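Local coordinates for protein methanogen homoaconitase small subunit (Methanocaldococcus jannaschii, PDB 2PKP) that joins the large subunit HacA in a hydro-lyase that reversibly converts (R)-homocitrate into homoisocitrate by way of cis-homoaconitate, at residues I101-N106 with I134-P139; M1-A7 with D114-L120; Y31-C37 with I72-C77; I96-P102 with I146-L152. Residue numbers count along the deposited sequence, not the author numbering.

Contact 1 of 4, residues I101-N106 with I134-P139; sequences IPIIAN and IKCETP
This is an antiparallel closure between the two outermost strands of the chain's sheet, 101-104 and the continuation of 132-135, bringing its edges together as a beta barrel. Both backbones are extended, and the end-to-end directions lie 143° apart, so the chains splay on either side of a single bridge. Ile104 and Glu137 form that bridge as a hydrogen-bonded pair, CA-CA 5.1 Å: Ile104 N donates to Glu137 O at 3.1 Å, and Glu137 N to Ile104 O at 2.8 Å. The register continues with Ile103 beside Thr138 and Ala105 beside Cys136. Water takes over where the strands diverge. One molecule donates to Pro102 O (2.7 Å) and Glu137 O (2.8 Å); another accepts from Asn106 N (2.9 Å) and donates to Lys135 O (2.6 Å). Ile103, in the m, t rotamer, brings CG2 to 3.6 Å from Cys136 CB. Ala105, small enough to point at the opposite chain, sets CB 3.9 Å from Cys136 CB and 4.2 Å from Ile134 CD1. Pro102 and Pro139, which lack amide hydrogens to satisfy, pack together, Pro102 CD to Pro139 CG 3.8 Å. On its other edge, strand 101-104 bonds to strand 81-84; Ile125 of strand 124-127 underlies Ala105, Ile134 and Cys136, and Tyr92 of helix 89-98 packs against both prolines.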
loop_
_atom_site.group_PDB
_atom_site.type_symbol
_atom_site.label_atom_id
_atom_site.label_comp_id
_atom_site.label_asym_id
_atom_site.label_seq_id
_atom_site.Cartn_x
_atom_site.Cartn_y
_atom_site.Cartn_z
ATOM N N ILE A 101 -5.466 9.170 -0.539
ATOM C CA ILE A 101 -5.358 10.208 0.485
ATOM C C ILE A 101 -4.897 11.592 0.035
ATOM O O ILE A 101 -3.764 11.779 -0.410
ATOM C CB ILE A 101 -4.420 9.750 1.624
ATOM C CG1 ILE A 101 -4.895 8.404 2.176
ATOM C CG2 ILE A 101 -4.406 10.794 2.741
ATOM C CD1 ILE A 101 -3.868 7.707 3.059
ATOM N N PRO A 102 -5.776 12.591 0.159
ATOM C CA PRO A 102 -5.427 13.954 -0.234
ATOM C C PRO A 102 -4.847 14.642 1.000
ATOM O O PRO A 102 -5.508 14.735 2.039
ATOM C CB PRO A 102 -6.768 14.567 -0.641
ATOM C CG PRO A 102 -7.786 13.419 -0.527
ATOM C CD PRO A 102 -7.200 12.511 0.504
ATOM N N ILE A 103 -3.613 15.113 0.887
ATOM C CA ILE A 103 -2.946 15.786 1.991
ATOM C C ILE A 103 -2.653 17.241 1.620
ATOM O O ILE A 103 -2.143 17.515 0.536
ATOM C CB ILE A 103 -1.641 15.050 2.333
ATOM C CG1 ILE A 103 -1.983 13.663 2.885
ATOM C CG2 ILE A 103 -0.814 15.859 3.323
ATOM C CD1 ILE A 103 -0.818 12.737 2.960
ATOM N N ILE A 104 -2.998 18.166 2.513
ATOM C CA ILE A 104 -2.759 19.593 2.279
ATOM C C ILE A 104 -1.490 20.053 2.994
ATOM O O ILE A 104 -1.293 19.749 4.166
ATOM C CB ILE A 104 -3.952 20.442 2.779
ATOM C CG1 ILE A 104 -5.190 20.119 1.938
ATOM C CG2 ILE A 104 -3.620 21.946 2.695
ATOM C CD1 ILE A 104 -6.444 20.856 2.386
ATOM N N ALA A 105 -0.630 20.772 2.277
ATOM C CA ALA A 105 0.622 21.280 2.842
ATOM C C ALA A 105 1.234 22.333 1.927
ATOM O O ALA A 105 0.819 22.481 0.771
ATOM C CB ALA A 105 1.618 20.132 3.033
ATOM N N ASN A 106 2.220 23.067 2.438
ATOM C CA ASN A 106 2.886 24.066 1.614
ATOM C C ASN A 106 3.906 23.310 0.772
ATOM O O ASN A 106 5.048 23.105 1.193
ATOM C CB ASN A 106 3.594 25.123 2.466
ATOM C CG ASN A 106 4.306 26.163 1.614
ATOM O OD1 ASN A 106 4.190 26.164 0.381
ATOM N ND2 ASN A 106 5.047 27.051 2.261
ATOM N N ILE A 134 7.626 19.408 7.625
ATOM C CA ILE A 134 6.606 20.439 7.517
ATOM C C ILE A 134 5.272 19.886 7.987
ATOM O O ILE A 134 5.037 18.675 7.942
ATOM C CB ILE A 134 6.453 20.959 6.064
ATOM C CG1 ILE A 134 5.929 19.844 5.153
ATOM C CG2 ILE A 134 7.800 21.470 5.546
ATOM C CD1 ILE A 134 5.781 20.265 3.685
ATOM N N LYS A 135 4.404 20.768 8.468
ATOM C CA LYS A 135 3.094 20.331 8.918
ATOM C C LYS A 135 2.198 20.121 7.706
ATOM O O LYS A 135 2.413 20.716 6.648
ATOM C CB LYS A 135 2.447 21.379 9.831
ATOM C CG LYS A 135 3.111 21.511 11.191
ATOM C CD LYS A 135 2.328 22.449 12.090
ATOM C CE LYS A 135 2.948 22.539 13.475
ATOM N NZ LYS A 135 2.245 23.563 14.291
ATOM N N CYS A 136 1.198 19.261 7.867
ATOM C CA CYS A 136 0.237 19.003 6.810
ATOM C C CYS A 136 -1.114 18.804 7.481
ATOM O O CYS A 136 -1.205 18.688 8.703
ATOM C CB CYS A 136 0.606 17.752 5.995
ATOM S SG CYS A 136 0.534 16.162 6.881
ATOM N N GLU A 137 -2.160 18.788 6.675
ATOM C CA GLU A 137 -3.497 18.583 7.182
ATOM C C GLU A 137 -4.064 17.376 6.463
ATOM O O GLU A 137 -4.128 17.346 5.227
ATOM C CB GLU A 137 -4.367 19.813 6.923
ATOM C CG GLU A 137 -5.854 19.554 7.123
ATOM C CD GLU A 137 -6.673 20.829 7.153
ATOM O OE1 GLU A 137 -6.461 21.692 6.275
ATOM O OE2 GLU A 137 -7.535 20.964 8.053
ATOM N N THR A 138 -4.447 16.372 7.241
ATOM C CA THR A 138 -5.008 15.151 6.693
ATOM C C THR A 138 -6.528 15.190 6.835
ATOM O O THR A 138 -7.072 16.010 7.574
ATOM C CB THR A 138 -4.478 13.927 7.446
ATOM O OG1 THR A 138 -4.906 13.991 8.809
ATOM C CG2 THR A 138 -2.949 13.897 7.404
ATOM N N PRO A 139 -7.234 14.303 6.121
ATOM C CA PRO A 139 -8.697 14.274 6.203
ATOM C C PRO A 139 -9.177 13.906 7.614
ATOM O O PRO A 139 -8.510 13.162 8.338
ATOM C CB PRO A 139 -9.076 13.215 5.165
ATOM C CG PRO A 139 -7.952 13.283 4.173
ATOM C CD PRO A 139 -6.750 13.385 5.074
HETATM O O HOH W 1 -6.318 16.736 3.655
HETATM O O HOH W 2 3.075 22.799 5.156
#

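Contact 2 of 4, residues M1-A7 with D114-L120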
loop_
_atom_site.group_PDB
_atom_site.type_symbol
_atom_site.label_atom_id
_atom_site.label_comp_id
_atom_site.label_asym_id
_atom_site.label_seq_id
_atom_site.Cartn_x
_atom_site.Cartn_y
_atom_site.Cartn_z
ATOM N N MET A 1 -0.370 5.660 10.364
ATOM C CA MET A 1 0.530 4.963 9.413
ATOM C C MET A 1 1.456 5.950 8.718
ATOM O O MET A 1 1.229 7.162 8.727
ATOM C CB MET A 1 -0.276 4.190 8.362
ATOM C CG MET A 1 -0.810 5.030 7.222
ATOM S SD MET A 1 -1.749 4.057 6.011
ATOM C CE MET A 1 -0.533 3.805 4.717
ATOM N N ILE A 2 2.495 5.412 8.101
ATOM C CA ILE A 2 3.476 6.227 7.411
ATOM C C ILE A 2 3.604 5.845 5.948
ATOM O O ILE A 2 3.741 4.670 5.615
ATOM C CB ILE A 2 4.853 6.087 8.092
ATOM C CG1 ILE A 2 4.811 6.763 9.467
ATOM C CG2 ILE A 2 5.948 6.660 7.203
ATOM C CD1 ILE A 2 6.047 6.505 10.314
ATOM N N ILE A 3 3.553 6.849 5.081
ATOM C CA ILE A 3 3.700 6.640 3.648
ATOM C C ILE A 3 5.021 7.289 3.280
ATOM O O ILE A 3 5.194 8.493 3.484
ATOM C CB ILE A 3 2.562 7.321 2.858
ATOM C CG1 ILE A 3 1.231 6.630 3.169
ATOM C CG2 ILE A 3 2.861 7.268 1.358
ATOM C CD1 ILE A 3 0.023 7.371 2.638
ATOM N N LYS A 4 5.957 6.500 2.760
ATOM C CA LYS A 4 7.264 7.026 2.384
ATOM C C LYS A 4 7.647 6.630 0.967
ATOM O O LYS A 4 7.620 5.450 0.607
ATOM C CB LYS A 4 8.332 6.541 3.370
ATOM C CG LYS A 4 9.744 7.013 3.065
ATOM C CD LYS A 4 10.643 6.804 4.276
ATOM C CE LYS A 4 12.070 7.254 4.013
ATOM N NZ LYS A 4 12.867 7.218 5.276
ATOM N N GLY A 5 8.006 7.629 0.164
ATOM C CA GLY A 5 8.399 7.365 -1.209
ATOM C C GLY A 5 8.972 8.588 -1.894
ATOM O O GLY A 5 9.177 9.626 -1.262
ATOM N N ARG A 6 9.227 8.470 -3.192
ATOM C CA ARG A 6 9.779 9.576 -3.949
ATOM C C ARG A 6 8.672 10.531 -4.393
ATOM O O ARG A 6 7.600 10.104 -4.823
ATOM C CB ARG A 6 10.554 9.060 -5.170
ATOM C CG ARG A 6 11.301 10.157 -5.928
ATOM C CD ARG A 6 12.097 9.599 -7.108
ATOM N NE ARG A 6 13.142 8.671 -6.678
ATOM C CZ ARG A 6 14.157 8.999 -5.880
ATOM N NH1 ARG A 6 14.276 10.239 -5.421
ATOM N NH2 ARG A 6 15.051 8.081 -5.531
ATOM N N ALA A 7 8.949 11.824 -4.283
ATOM C CA ALA A 7 7.992 12.851 -4.657
ATOM C C ALA A 7 8.103 13.236 -6.133
ATOM O O ALA A 7 9.198 13.416 -6.654
ATOM C CB ALA A 7 8.211 14.083 -3.790
ATOM N N ASP A 114 12.457 14.570 -4.164
ATOM C CA ASP A 114 12.706 14.487 -2.721
ATOM C C ASP A 114 12.104 13.190 -2.205
ATOM O O ASP A 114 11.166 12.654 -2.795
ATOM C CB ASP A 114 12.047 15.645 -1.951
ATOM C CG ASP A 114 12.846 16.944 -2.020
ATOM O OD1 ASP A 114 14.064 16.899 -2.286
ATOM O OD2 ASP A 114 12.249 18.012 -1.785
ATOM N N ILE A 115 12.660 12.668 -1.116
ATOM C CA ILE A 115 12.107 11.470 -0.504
ATOM C C ILE A 115 11.255 12.031 0.635
ATOM O O ILE A 115 11.774 12.721 1.518
ATOM C CB ILE A 115 13.208 10.558 0.070
ATOM C CG1 ILE A 115 14.154 10.122 -1.054
ATOM C CG2 ILE A 115 12.571 9.344 0.758
ATOM C CD1 ILE A 115 13.462 9.425 -2.210
ATOM N N VAL A 116 9.954 11.766 0.604
ATOM C CA VAL A 116 9.066 12.287 1.633
ATOM C C VAL A 116 8.462 11.183 2.477
ATOM O O VAL A 116 8.174 10.090 1.989
ATOM C CB VAL A 116 7.917 13.138 1.026
ATOM C CG1 VAL A 116 8.498 14.340 0.290
ATOM C CG2 VAL A 116 7.057 12.296 0.086
ATOM N N GLU A 117 8.281 11.480 3.755
ATOM C CA GLU A 117 7.715 10.527 4.697
ATOM C C GLU A 117 6.512 11.204 5.332
ATOM O O GLU A 117 6.659 12.127 6.140
ATOM C CB GLU A 117 8.759 10.173 5.764
ATOM C CG GLU A 117 8.441 8.939 6.574
ATOM C CD GLU A 117 9.529 8.608 7.578
ATOM O OE1 GLU A 117 10.720 8.547 7.191
ATOM O OE2 GLU A 117 9.188 8.402 8.756
ATOM N N ILE A 118 5.321 10.760 4.942
ATOM C CA ILE A 118 4.084 11.321 5.464
ATOM C C ILE A 118 3.610 10.521 6.671
ATOM O O ILE A 118 3.285 9.338 6.545
ATOM C CB ILE A 118 2.969 11.280 4.402
ATOM C CG1 ILE A 118 3.431 12.000 3.132
ATOM C CG2 ILE A 118 1.698 11.923 4.956
ATOM C CD1 ILE A 118 2.506 11.774 1.941
ATOM N N ASP A 119 3.578 11.161 7.838
ATOM C CA ASP A 119 3.118 10.495 9.052
ATOM C C ASP A 119 1.702 10.994 9.287
ATOM O O ASP A 119 1.502 12.120 9.741
ATOM C CB ASP A 119 4.003 10.860 10.246
ATOM C CG ASP A 119 3.683 10.037 11.486
ATOM O OD1 ASP A 119 2.492 9.851 11.800
ATOM O OD2 ASP A 119 4.629 9.579 12.153
ATOM N N LEU A 120 0.723 10.155 8.965
ATOM C CA LEU A 120 -0.683 10.527 9.101
ATOM C C LEU A 120 -1.134 10.750 10.542
ATOM O O LEU A 120 -2.068 11.508 10.791
ATOM C CB LEU A 120 -1.572 9.473 8.428
ATOM C CG LEU A 120 -1.260 9.234 6.948
ATOM C CD1 LEU A 120 -2.164 8.141 6.389
ATOM C CD2 LEU A 120 -1.451 10.520 6.176
HETATM O O HOH W 3 1.922 6.845 12.099
#
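Six main-chain hydrogen bonds tie residues 1-7 to residues 114-120; the short axes of strands 2-7 and 115-119 approach to 4.5 Å and run antiparallel at 169°. Ile3 pairs with Ile118 in both directions, Ile3 N to Ile118 O at 2.9 Å and Ile118 N to Ile3 O at 2.7 Å. Gly5 and Val116 do likewise: Gly5 N to Val116 O 3.1 Å, Val116 N to Gly5 O 2.9 Å. Leu120 N to Met1 O (3.0 Å) and Ala7 N to Asp114 O (2.8 Å) finish the ends. Alternate residues bond outward: Arg6 N donates to Asp53 OD1, Arg6 also pairs by its backbone with Val54, and Glu117 with Val126, placing this pair inside the mixed sheet of the aconitase swivel domain, where parallel strands give way to antiparallel. On the inward face Ile3 and Ile118 pack on Ile101 and Ile103, and Val116 on Ile125, an apolar setting that suits branched side chains. The other face carries Ile2, Lys4, Arg6, Ile115, Glu117 and Asp119. There Lys4 NZ forms a salt bridge with Glu117 OE1 at 3.2 Å and a second one with Glu117 of the second subunit, while Glu117 OE2 receives that subunit's Lys4. Asp119 OD1 accepts from Lys122 N and from a water (3.1 Å) that itself accepts from Met1 N (3.1 Å). Asp114 bonds to Lys111 N and forms a salt bridge with Lys130.

Contact 3 of 4, residues Y31-C37 with I72-C77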
loop_
_atom_site.group_PDB
_atom_site.type_symbol
_atom_site.label_atom_id
_atom_site.label_comp_id
_atom_site.label_asym_id
_atom_site.label_seq_id
_atom_site.Cartn_x
_atom_site.Cartn_y
_atom_site.Cartn_z
ATOM N N TYR A 31 -5.785 -0.243 -14.564
ATOM C CA TYR A 31 -4.355 -0.271 -14.831
ATOM C C TYR A 31 -4.095 0.376 -16.185
ATOM O O TYR A 31 -3.034 0.960 -16.411
ATOM C CB TYR A 31 -3.841 -1.712 -14.830
ATOM C CG TYR A 31 -3.703 -2.310 -13.448
ATOM C CD1 TYR A 31 -2.752 -1.823 -12.552
ATOM C CD2 TYR A 31 -4.525 -3.357 -13.032
ATOM C CE1 TYR A 31 -2.621 -2.362 -11.277
ATOM C CE2 TYR A 31 -4.403 -3.906 -11.757
ATOM C CZ TYR A 31 -3.448 -3.402 -10.886
ATOM O OH TYR A 31 -3.316 -3.929 -9.622
ATOM N N GLU A 32 -5.074 0.269 -17.080
ATOM C CA GLU A 32 -4.965 0.859 -18.408
ATOM C C GLU A 32 -4.967 2.370 -18.226
ATOM O O GLU A 32 -4.245 3.098 -18.907
ATOM C CB GLU A 32 -6.155 0.436 -19.272
ATOM C CG GLU A 32 -5.995 0.721 -20.759
ATOM C CD GLU A 32 -4.859 -0.069 -21.387
ATOM O OE1 GLU A 32 -4.831 -1.308 -21.218
ATOM O OE2 GLU A 32 -4.002 0.546 -22.055
ATOM N N LEU A 33 -5.795 2.834 -17.297
ATOM C CA LEU A 33 -5.890 4.252 -16.991
ATOM C C LEU A 33 -4.599 4.702 -16.321
ATOM O O LEU A 33 -4.045 5.751 -16.647
ATOM C CB LEU A 33 -7.072 4.506 -16.051
ATOM C CG LEU A 33 -8.472 4.373 -16.662
ATOM C CD1 LEU A 33 -9.531 4.441 -15.566
ATOM C CD2 LEU A 33 -8.681 5.486 -17.688
ATOM N N ALA A 34 -4.118 3.886 -15.390
ATOM C CA ALA A 34 -2.900 4.192 -14.653
ATOM C C ALA A 34 -1.693 4.350 -15.573
ATOM O O ALA A 34 -0.818 5.170 -15.313
ATOM C CB ALA A 34 -2.638 3.104 -13.617
ATOM N N SER A 35 -1.650 3.578 -16.655
ATOM C CA SER A 35 -0.531 3.649 -17.585
ATOM C C SER A 35 -0.406 5.017 -18.263
ATOM O O SER A 35 0.594 5.306 -18.917
ATOM C CB SER A 35 -0.651 2.542 -18.639
ATOM O OG SER A 35 -1.796 2.728 -19.450
ATOM N N HIS A 36 -1.418 5.862 -18.111
ATOM C CA HIS A 36 -1.358 7.193 -18.705
ATOM C C HIS A 36 -1.560 8.294 -17.675
ATOM O O HIS A 36 -1.956 9.409 -18.005
ATOM C CB HIS A 36 -2.381 7.321 -19.835
ATOM C CG HIS A 36 -2.104 6.399 -20.981
ATOM N ND1 HIS A 36 -2.666 5.146 -21.081
ATOM C CD2 HIS A 36 -1.242 6.510 -22.021
ATOM C CE1 HIS A 36 -2.162 4.522 -22.131
ATOM N NE2 HIS A 36 -1.296 5.327 -22.720
ATOM N N CYS A 37 -1.267 7.971 -16.419
ATOM C CA CYS A 37 -1.403 8.928 -15.337
ATOM C C CYS A 37 -0.454 10.104 -15.550
ATOM O O CYS A 37 0.731 9.911 -15.822
ATOM C CB CYS A 37 -1.102 8.248 -13.998
ATOM S SG CYS A 37 -1.402 9.306 -12.564
ATOM N N ILE A 72 -8.539 7.113 -10.075
ATOM C CA ILE A 72 -8.262 5.701 -10.301
ATOM C C ILE A 72 -6.914 5.548 -11.014
ATOM O O ILE A 72 -6.186 4.589 -10.777
ATOM C CB ILE A 72 -9.387 5.039 -11.140
ATOM C CG1 ILE A 72 -10.663 4.948 -10.293
ATOM C CG2 ILE A 72 -8.958 3.653 -11.619
ATOM C CD1 ILE A 72 -11.846 4.324 -11.018
ATOM N N ALA A 73 -6.589 6.511 -11.874
ATOM C CA ALA A 73 -5.330 6.501 -12.613
ATOM C C ALA A 73 -4.173 6.656 -11.639
ATOM O O ALA A 73 -3.141 6.005 -11.774
ATOM C CB ALA A 73 -5.309 7.636 -13.630
ATOM N N ILE A 74 -4.353 7.530 -10.654
ATOM C CA ILE A 74 -3.332 7.764 -9.643
ATOM C C ILE A 74 -3.215 6.541 -8.726
ATOM O O ILE A 74 -2.132 5.976 -8.555
ATOM C CB ILE A 74 -3.681 9.012 -8.794
ATOM C CG1 ILE A 74 -3.699 10.255 -9.693
ATOM C CG2 ILE A 74 -2.667 9.181 -7.662
ATOM C CD1 ILE A 74 -4.229 11.512 -9.015
ATOM N N LYS A 75 -4.343 6.127 -8.155
ATOM C CA LYS A 75 -4.375 4.985 -7.249
ATOM C C LYS A 75 -3.779 3.719 -7.863
ATOM O O LYS A 75 -3.057 2.976 -7.188
ATOM C CB LYS A 75 -5.813 4.716 -6.796
ATOM C CG LYS A 75 -5.980 3.524 -5.857
ATOM C CD LYS A 75 -7.465 3.295 -5.551
ATOM C CE LYS A 75 -7.705 2.143 -4.573
ATOM N NZ LYS A 75 -7.316 0.816 -5.127
ATOM N N TYR A 76 -4.056 3.473 -9.139
ATOM C CA TYR A 76 -3.524 2.270 -9.764
ATOM C C TYR A 76 -2.070 2.330 -10.223
ATOM O O TYR A 76 -1.581 1.408 -10.882
ATOM C CB TYR A 76 -4.449 1.799 -10.890
ATOM C CG TYR A 76 -5.624 1.024 -10.337
ATOM C CD1 TYR A 76 -6.665 1.678 -9.676
ATOM C CD2 TYR A 76 -5.654 -0.370 -10.397
ATOM C CE1 TYR A 76 -7.700 0.966 -9.085
ATOM C CE2 TYR A 76 -6.685 -1.094 -9.806
ATOM C CZ TYR A 76 -7.704 -0.418 -9.151
ATOM O OH TYR A 76 -8.719 -1.121 -8.547
ATOM N N CYS A 77 -1.381 3.409 -9.861
ATOM C CA CYS A 77 0.042 3.556 -10.163
ATOM C C CYS A 77 0.751 3.138 -8.883
ATOM O O CYS A 77 1.979 3.105 -8.816
ATOM C CB CYS A 77 0.408 5.011 -10.473
ATOM S SG CYS A 77 0.219 5.496 -12.190
#
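At Ile72, in the last turn of helix 68-75, CG2 touches Leu33 CD1 at 4.1 Å, opening a helix-helix contact with the short helix 30-34 of the aconitase swivel domain; the Leu33 side chain is about 8 Å from that of Arg26, critical for substrate specificity. Ala73 follows at the closest pair of alpha carbons, its CA 3.9 Å from Ala34 CA; small alanines suit so near an approach. Here Ala34 CA points a CH at Ala73 O (3.4 Å), and Ala73 CB lies 4.3 Å from both Leu33 CB and Cys37 CB. Ile74 turns its CA-to-CB bond away, yet its CG1 meets Cys37 SG at 3.8 Å. Tyr76, the first residue to leave the helix, sets CB 3.5 Å from Ala34 CB and directs its ring edge at the face of Tyr31, a T-shaped pair with centroids 5.0 Å apart and planes at 86°. The Tyr31 ring also makes a cation-pi contact with Lys158 of the second subunit. Cys77 then brings SG to 3.5 Å from Cys37 CB; Cys37 SG and Cys77 SG, 4.2 Å apart, form no disulfide. With no hydrogen bond between the segments, the two helix ends are held by close van der Waals fit and aromatic attraction.

Contact 4 of 4, residues I96-P102 with I146-L152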
loop_
_atom_site.group_PDB
_atom_site.type_symbol
_atom_site.label_atom_id
_atom_site.label_comp_id
_atom_site.label_asym_id
_atom_site.label_seq_id
_atom_site.Cartn_x
_atom_site.Cartn_y
_atom_site.Cartn_z
ATOM N N ILE A 96 -11.175 10.481 -1.789
ATOM C CA ILE A 96 -11.604 9.865 -0.535
ATOM C C ILE A 96 -12.354 8.562 -0.815
ATOM O O ILE A 96 -12.084 7.526 -0.205
ATOM C CB ILE A 96 -12.562 10.792 0.255
ATOM C CG1 ILE A 96 -11.851 12.091 0.647
ATOM C CG2 ILE A 96 -13.088 10.065 1.490
ATOM C CD1 ILE A 96 -10.691 11.901 1.600
ATOM N N ASN A 97 -13.292 8.620 -1.752
ATOM C CA ASN A 97 -14.097 7.452 -2.080
ATOM C C ASN A 97 -13.387 6.247 -2.693
ATOM O O ASN A 97 -13.941 5.151 -2.676
ATOM C CB ASN A 97 -15.288 7.874 -2.942
ATOM C CG ASN A 97 -16.279 8.733 -2.167
ATOM O OD1 ASN A 97 -16.441 8.568 -0.955
ATOM N ND2 ASN A 97 -16.954 9.637 -2.861
ATOM N N VAL A 98 -12.181 6.431 -3.232
ATOM C CA VAL A 98 -11.435 5.299 -3.790
ATOM C C VAL A 98 -10.261 4.936 -2.891
ATOM O O VAL A 98 -9.482 4.042 -3.209
ATOM C CB VAL A 98 -10.869 5.574 -5.211
ATOM C CG1 VAL A 98 -12.011 5.828 -6.194
ATOM C CG2 VAL A 98 -9.893 6.738 -5.175
ATOM N N GLY A 99 -10.130 5.635 -1.769
ATOM C CA GLY A 99 -9.038 5.342 -0.852
ATOM C C GLY A 99 -7.731 6.074 -1.133
ATOM O O GLY A 99 -6.681 5.695 -0.616
ATOM N N LEU A 100 -7.786 7.112 -1.961
ATOM C CA LEU A 100 -6.590 7.897 -2.282
ATOM C C LEU A 100 -6.558 9.050 -1.286
ATOM O O LEU A 100 -7.506 9.827 -1.205
ATOM C CB LEU A 100 -6.676 8.435 -3.717
ATOM C CG LEU A 100 -5.524 9.299 -4.232
ATOM C CD1 LEU A 100 -4.216 8.517 -4.163
ATOM C CD2 LEU A 100 -5.821 9.743 -5.666
ATOM N N ILE A 101 -5.466 9.170 -0.539
ATOM C CA ILE A 101 -5.358 10.208 0.485
ATOM C C ILE A 101 -4.897 11.592 0.035
ATOM O O ILE A 101 -3.764 11.779 -0.410
ATOM C CB ILE A 101 -4.420 9.750 1.624
ATOM C CG1 ILE A 101 -4.895 8.404 2.176
ATOM C CG2 ILE A 101 -4.406 10.794 2.741
ATOM C CD1 ILE A 101 -3.868 7.707 3.059
ATOM N N PRO A 102 -5.776 12.591 0.159
ATOM C CA PRO A 102 -5.427 13.954 -0.234
ATOM C C PRO A 102 -4.847 14.642 1.000
ATOM O O PRO A 102 -5.508 14.735 2.039
ATOM C CB PRO A 102 -6.768 14.567 -0.641
ATOM C CG PRO A 102 -7.786 13.419 -0.527
ATOM C CD PRO A 102 -7.200 12.511 0.504
ATOM N N ILE A 146 -13.921 6.795 5.851
ATOM C CA ILE A 146 -14.024 6.191 4.531
ATOM C C ILE A 146 -12.624 5.819 4.046
ATOM O O ILE A 146 -12.406 4.714 3.540
ATOM C CB ILE A 146 -14.693 7.160 3.532
ATOM C CG1 ILE A 146 -16.157 7.373 3.938
ATOM C CG2 ILE A 146 -14.594 6.607 2.113
ATOM C CD1 ILE A 146 -16.890 8.433 3.138
ATOM N N LEU A 147 -11.673 6.735 4.219
ATOM C CA LEU A 147 -10.295 6.480 3.815
ATOM C C LEU A 147 -9.732 5.284 4.568
ATOM O O LEU A 147 -9.108 4.402 3.978
ATOM C CB LEU A 147 -9.405 7.697 4.092
ATOM C CG LEU A 147 -9.499 8.888 3.136
ATOM C CD1 LEU A 147 -8.575 9.996 3.622
ATOM C CD2 LEU A 147 -9.116 8.452 1.724
ATOM N N ALA A 148 -9.947 5.268 5.880
ATOM C CA ALA A 148 -9.461 4.184 6.722
ATOM C C ALA A 148 -9.966 2.833 6.212
ATOM O O ALA A 148 -9.259 1.828 6.280
ATOM C CB ALA A 148 -9.908 4.401 8.165
ATOM N N ALA A 149 -11.189 2.813 5.696
ATOM C CA ALA A 149 -11.762 1.579 5.182
ATOM C C ALA A 149 -11.244 1.287 3.778
ATOM O O ALA A 149 -11.486 0.210 3.234
ATOM C CB ALA A 149 -13.289 1.666 5.176
ATOM N N GLY A 150 -10.538 2.250 3.193
ATOM C CA GLY A 150 -9.993 2.065 1.858
ATOM C C GLY A 150 -10.911 2.487 0.722
ATOM O O GLY A 150 -10.679 2.137 -0.438
ATOM N N GLY A 151 -11.955 3.242 1.041
ATOM C CA GLY A 151 -12.870 3.678 0.003
ATOM C C GLY A 151 -14.317 3.553 0.428
ATOM O O GLY A 151 -14.627 2.879 1.412
ATOM N N LEU A 152 -15.207 4.197 -0.320
ATOM C CA LEU A 152 -16.628 4.181 -0.004
ATOM C C LEU A 152 -17.224 2.777 0.021
ATOM O O LEU A 152 -17.978 2.432 0.936
ATOM C CB LEU A 152 -17.390 5.050 -0.999
ATOM C CG LEU A 152 -18.878 5.275 -0.715
ATOM C CD1 LEU A 152 -19.073 5.785 0.710
ATOM C CD2 LEU A 152 -19.432 6.274 -1.716
#
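Leu147 is the principal bump here. It reaches from helix 141-148 into a hollow lined by Ile96, Gly99, Leu100, Ile101 and Pro102, with CD1 3.5 Å from Ile96 CD1 and CD2 3.6 Å from Leu100 O. Beside it, Ile146 CG2 rests on Ile96 CG2 at 3.8 Å. Two helix ends meet flush because glycines leave room: Gly99 and Gly151 stand CA to CA at 4.3 Å. A beta-carbon on Gly99 would collide with Gly150 O, and one on Gly151 with Asn97 O. Gly99 and Gly150 each have the positive phi of a Schellman motif, ending helices 89-98 and 141-148, and Gly151 is the N-cap of helix 152-164. Leu152 fills the outer edge, its CB 3.6 Å from Asn97 OD1. Its amide, at the helix start, donates to Asn97 O at 2.8 Å, so the end of one helix supplies an acceptor for the beginning of another, a single polar link within a mainly apolar, buried joint.

Contacts 1, 2 and 4 touch one another in a continuous packed region. Contact 1 touches contact 2 through Ile103 CD1 and Ile118 CG2, 3.3 Å apart, inside the barrel, and shares Ile101 and Pro102 with contact 4, where Pro139 CG lies 3.4 Å from Leu147 CD1. Contact 3 stands apart, its centre about 22 Å from that of contact 1 across the chain's centre; it joins the rest through contact 4, where Ile74 CG2 and Leu100 CD2 are 3.8 Å apart. It also lies nearest Arg26 of the YLRT motif, whereas the other three lie away from both that motif and the zinc site. Contacts 2 and 3 both meet the second subunit.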